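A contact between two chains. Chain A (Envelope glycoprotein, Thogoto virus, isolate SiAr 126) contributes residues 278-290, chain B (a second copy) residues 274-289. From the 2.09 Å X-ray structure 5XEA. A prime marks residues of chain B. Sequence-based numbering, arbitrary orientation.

Chain A (278-290) VTASIDDLHALSA
Chain B, residues 274-289: SWTVVTASIDDLHALS

Two copies of the Thogoto virus envelope glycoprotein meet through an extended segment leading into a helix. Helices 282-290 and 282′-289′ run almost parallel (6°), their axes 11.4 Å apart at closest approach. Before them Thr279-Ser281 and Val278′-Ser281′ are extended (phi/psi near -75/140 at Ala280, -81/137 at Ala280′), chain B first turning at 275′-277′ (-66/-14, -70/-10, -111/-2), and are offset by two residues: a single beta bridge pairs Ser281 with Thr279′, CA to CA 4.6 Å. Two hydrogen bonds frame it, Ala280′ N to Ala280 O (2.9 Å, 174°) and Ile282 N to Val278′ O (2.8 Å, 162°). A longer one, Asp283 N to Trp275′ O (3.3 Å, 146°), ties the first helical turn to chain B. In each chain the serine (chi1 p) caps its helix, Asp284 N to Ser281 OG and Asp284′ N to Ser281′ OG both spanning 2.9 Å.

Ile282 (m, m) is the main bump, covered over 93 Å². Ile282 enters a hollow lined by Trp275′, Val278′, Ala280′ and Asp284′: Ile282 CG2 lies 3.5 Å from Trp275′ CE3, Ile282 CG1 3.6 Å from Val278′ CG1, and Ile282 CD1 4.1 Å from Ala280′ CB and 3.6 Å from Asp284′ OD2. One turn on, His286 (m) sets its ring edge against the face of the Trp275′ five-membered ring (Trp275′ chi1 m, chi2 123°), planes at 83°, His286 CE1 3.7 Å from Trp275′ CD1.

The small Ala280′ leaves room for Leu285: Leu285 CD1 lies 3.7 Å from Ala280′ CB and 3.6 Å from Leu285′ CD1; Leu285 CD2 rests 3.6 Å from Asp284′ CB. Both Leu285 side chains have chi1 between wells (-103° and -105°). Like residues also meet at Thr279 CG2 to Thr279′ CG2, 3.4 Å, and farther along the helices at Leu288 CD2 to Leu288′ CD2, 3.8 Å, with both leucines t, p. Together the stretches bury 739 Å².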

# COMPACT_ATOMS: atom_id res chain seq x y z
N VAL A 278 -1.33 9.49 -5.30
CA VAL A 278 -2.56 8.76 -5.01
C VAL A 278 -2.30 7.80 -3.85
O VAL A 278 -1.38 6.97 -3.91
CB VAL A 278 -3.07 8.00 -6.25
CG1 VAL A 278 -4.42 7.37 -5.96
CG2 VAL A 278 -3.17 8.91 -7.46
N THR A 279 -3.11 7.92 -2.82
CA THR A 279 -2.98 7.09 -1.63
C THR A 279 -3.43 5.66 -1.89
O THR A 279 -4.54 5.44 -2.38
CB THR A 279 -3.83 7.71 -0.53
OG1 THR A 279 -3.35 9.03 -0.23
CG2 THR A 279 -3.82 6.86 0.70
N ALA A 280 -2.58 4.67 -1.56
CA ALA A 280 -3.02 3.28 -1.60
C ALA A 280 -3.92 2.96 -0.41
O ALA A 280 -3.69 3.42 0.71
CB ALA A 280 -1.82 2.32 -1.58
N SER A 281 -4.97 2.19 -0.66
CA SER A 281 -5.88 1.78 0.40
C SER A 281 -5.48 0.41 0.94
O SER A 281 -4.77 -0.35 0.29
CB SER A 281 -7.32 1.73 -0.11
OG SER A 281 -7.50 0.53 -0.88
N ILE A 282 -5.96 0.11 2.15
CA ILE A 282 -5.84 -1.25 2.68
C ILE A 282 -6.48 -2.24 1.72
O ILE A 282 -6.03 -3.39 1.59
CB ILE A 282 -6.47 -1.34 4.09
CG1 ILE A 282 -5.72 -0.45 5.08
CG2 ILE A 282 -6.46 -2.79 4.60
CD1 ILE A 282 -4.31 -0.89 5.38
N ASP A 283 -7.56 -1.83 1.05
CA ASP A 283 -8.21 -2.73 0.09
C ASP A 283 -7.24 -3.09 -1.02
O ASP A 283 -7.14 -4.25 -1.41
CB ASP A 283 -9.48 -2.10 -0.48
CG ASP A 283 -10.33 -3.09 -1.30
OD1 ASP A 283 -10.98 -3.95 -0.68
OD2 ASP A 283 -10.36 -2.99 -2.54
N ASP A 284 -6.47 -2.10 -1.52
CA ASP A 284 -5.46 -2.39 -2.54
C ASP A 284 -4.40 -3.35 -2.01
O ASP A 284 -3.92 -4.21 -2.74
CB ASP A 284 -4.81 -1.12 -3.06
CG ASP A 284 -5.78 -0.21 -3.79
OD1 ASP A 284 -6.67 -0.75 -4.50
OD2 ASP A 284 -5.68 1.03 -3.63
N LEU A 285 -4.02 -3.21 -0.74
CA LEU A 285 -3.03 -4.13 -0.18
C LEU A 285 -3.60 -5.53 -0.08
O LEU A 285 -2.87 -6.51 -0.29
CB LEU A 285 -2.57 -3.66 1.20
CG LEU A 285 -1.20 -3.01 1.27
CD1 LEU A 285 -1.18 -1.81 0.35
CD2 LEU A 285 -0.92 -2.60 2.70
N HIS A 286 -4.88 -5.65 0.27
CA HIS A 286 -5.54 -6.94 0.30
C HIS A 286 -5.58 -7.59 -1.08
O HIS A 286 -5.36 -8.80 -1.22
CB HIS A 286 -6.96 -6.79 0.86
CG HIS A 286 -7.02 -6.57 2.34
ND1 HIS A 286 -8.16 -6.11 2.97
CD2 HIS A 286 -6.10 -6.76 3.31
CE1 HIS A 286 -7.94 -6.03 4.27
NE2 HIS A 286 -6.70 -6.42 4.50
N ALA A 287 -5.87 -6.80 -2.12
CA ALA A 287 -5.83 -7.33 -3.49
C ALA A 287 -4.44 -7.87 -3.84
O ALA A 287 -4.31 -8.91 -4.48
CB ALA A 287 -6.27 -6.27 -4.49
N LEU A 288 -3.39 -7.16 -3.43
CA LEU A 288 -2.05 -7.62 -3.79
C LEU A 288 -1.66 -8.84 -2.96
O LEU A 288 -1.05 -9.79 -3.47
CB LEU A 288 -1.03 -6.49 -3.63
CG LEU A 288 0.44 -6.84 -3.85
CD1 LEU A 288 0.65 -7.42 -5.24
CD2 LEU A 288 1.34 -5.61 -3.62
N SER A 289 -2.04 -8.84 -1.69
CA SER A 289 -1.76 -9.97 -0.82
C SER A 289 -2.47 -11.23 -1.30
O SER A 289 -1.94 -12.33 -1.18
CB SER A 289 -2.19 -9.62 0.61
OG SER A 289 -1.86 -10.64 1.54
N ALA A 290 -3.70 -11.08 -1.81
CA ALA A 290 -4.42 -12.25 -2.29
C ALA A 290 -3.76 -12.84 -3.53
O ALA A 290 -3.80 -14.05 -3.74
CB ALA A 290 -5.88 -11.88 -2.59
N SER B 274 -15.41 0.47 5.34
CA SER B 274 -14.84 -0.17 4.16
C SER B 274 -13.34 0.07 4.13
O SER B 274 -12.86 1.17 4.42
CB SER B 274 -15.49 0.39 2.89
OG SER B 274 -14.76 -0.03 1.74
N TRP B 275 -12.59 -0.98 3.79
CA TRP B 275 -11.15 -0.86 3.63
C TRP B 275 -10.76 0.03 2.46
O TRP B 275 -9.59 0.41 2.36
CB TRP B 275 -10.55 -2.26 3.45
CG TRP B 275 -10.59 -3.09 4.71
CD1 TRP B 275 -11.17 -4.32 4.87
CD2 TRP B 275 -9.99 -2.75 5.97
NE1 TRP B 275 -10.97 -4.76 6.16
CE2 TRP B 275 -10.25 -3.82 6.85
CE3 TRP B 275 -9.24 -1.66 6.43
CZ2 TRP B 275 -9.80 -3.82 8.17
CZ3 TRP B 275 -8.80 -1.66 7.75
CH2 TRP B 275 -9.08 -2.74 8.60
N THR B 276 -11.70 0.36 1.57
CA THR B 276 -11.42 1.27 0.47
C THR B 276 -11.20 2.71 0.93
O THR B 276 -10.75 3.53 0.13
CB THR B 276 -12.56 1.25 -0.56
OG1 THR B 276 -13.77 1.73 0.06
CG2 THR B 276 -12.80 -0.22 -1.15
N VAL B 277 -11.47 3.03 2.20
CA VAL B 277 -11.18 4.38 2.71
C VAL B 277 -10.05 4.39 3.73
O VAL B 277 -9.67 5.47 4.18
CB VAL B 277 -12.44 5.06 3.29
CG1 VAL B 277 -13.57 5.07 2.29
CG2 VAL B 277 -12.87 4.41 4.61
N VAL B 278 -9.49 3.24 4.08
CA VAL B 278 -8.42 3.21 5.08
C VAL B 278 -7.08 3.27 4.36
O VAL B 278 -6.76 2.42 3.53
CB VAL B 278 -8.53 1.97 5.97
CG1 VAL B 278 -7.44 2.02 7.06
CG2 VAL B 278 -9.91 1.88 6.63
N THR B 279 -6.28 4.28 4.69
CA THR B 279 -4.99 4.51 4.05
C THR B 279 -3.96 3.47 4.48
O THR B 279 -3.79 3.24 5.68
CB THR B 279 -4.48 5.90 4.44
OG1 THR B 279 -5.36 6.90 3.92
CG2 THR B 279 -3.09 6.08 3.91
N ALA B 280 -3.24 2.87 3.52
CA ALA B 280 -2.15 1.95 3.84
C ALA B 280 -0.88 2.72 4.18
O ALA B 280 -0.53 3.72 3.53
CB ALA B 280 -1.87 1.00 2.67
N SER B 281 -0.20 2.27 5.23
CA SER B 281 1.03 2.93 5.65
C SER B 281 2.22 2.26 4.98
O SER B 281 2.12 1.15 4.45
CB SER B 281 1.18 2.87 7.16
OG SER B 281 1.47 1.56 7.59
N ILE B 282 3.36 2.97 5.00
CA ILE B 282 4.62 2.36 4.57
C ILE B 282 4.97 1.19 5.46
O ILE B 282 5.45 0.15 4.99
CB ILE B 282 5.76 3.39 4.54
CG1 ILE B 282 5.50 4.48 3.50
CG2 ILE B 282 7.12 2.72 4.29
CD1 ILE B 282 5.38 4.00 2.10
N ASP B 283 4.67 1.30 6.76
CA ASP B 283 4.83 0.16 7.65
C ASP B 283 4.07 -1.07 7.15
O ASP B 283 4.58 -2.19 7.25
CB ASP B 283 4.37 0.50 9.06
CG ASP B 283 4.84 -0.53 10.07
OD1 ASP B 283 6.07 -0.66 10.24
OD2 ASP B 283 4.01 -1.22 10.70
N ASP B 284 2.83 -0.89 6.68
CA ASP B 284 2.08 -2.03 6.14
C ASP B 284 2.75 -2.62 4.92
O ASP B 284 2.73 -3.84 4.72
CB ASP B 284 0.66 -1.61 5.77
CG ASP B 284 -0.21 -1.36 6.96
OD1 ASP B 284 -0.07 -2.07 7.98
OD2 ASP B 284 -1.06 -0.45 6.90
N LEU B 285 3.29 -1.76 4.06
CA LEU B 285 4.00 -2.24 2.88
C LEU B 285 5.25 -3.04 3.27
O LEU B 285 5.54 -4.07 2.66
CB LEU B 285 4.38 -1.08 1.97
CG LEU B 285 3.54 -0.94 0.71
CD1 LEU B 285 2.12 -0.66 1.11
CD2 LEU B 285 4.08 0.14 -0.20
N HIS B 286 6.00 -2.56 4.27
CA HIS B 286 7.20 -3.27 4.72
C HIS B 286 6.85 -4.66 5.22
O HIS B 286 7.61 -5.61 5.01
CB HIS B 286 7.91 -2.49 5.84
CG HIS B 286 8.66 -1.27 5.38
ND1 HIS B 286 8.99 -0.23 6.23
CD2 HIS B 286 9.18 -0.94 4.17
CE1 HIS B 286 9.65 0.69 5.56
NE2 HIS B 286 9.78 0.29 4.31
N ALA B 287 5.71 -4.80 5.91
CA ALA B 287 5.32 -6.10 6.45
C ALA B 287 4.98 -7.09 5.33
O ALA B 287 5.35 -8.28 5.40
CB ALA B 287 4.13 -5.93 7.39
N LEU B 288 4.27 -6.63 4.29
CA LEU B 288 4.02 -7.49 3.14
C LEU B 288 5.33 -7.83 2.43
O LEU B 288 5.57 -8.99 2.05
CB LEU B 288 3.04 -6.81 2.18
CG LEU B 288 2.63 -7.59 0.91
CD1 LEU B 288 1.87 -8.88 1.22
CD2 LEU B 288 1.80 -6.71 -0.03
N SER B 289 6.18 -6.82 2.27
CA SER B 289 7.49 -7.02 1.66
C SER B 289 8.32 -8.06 2.42
O SER B 289 8.96 -8.93 1.81
CB SER B 289 8.21 -5.67 1.60
OG SER B 289 9.30 -5.71 0.70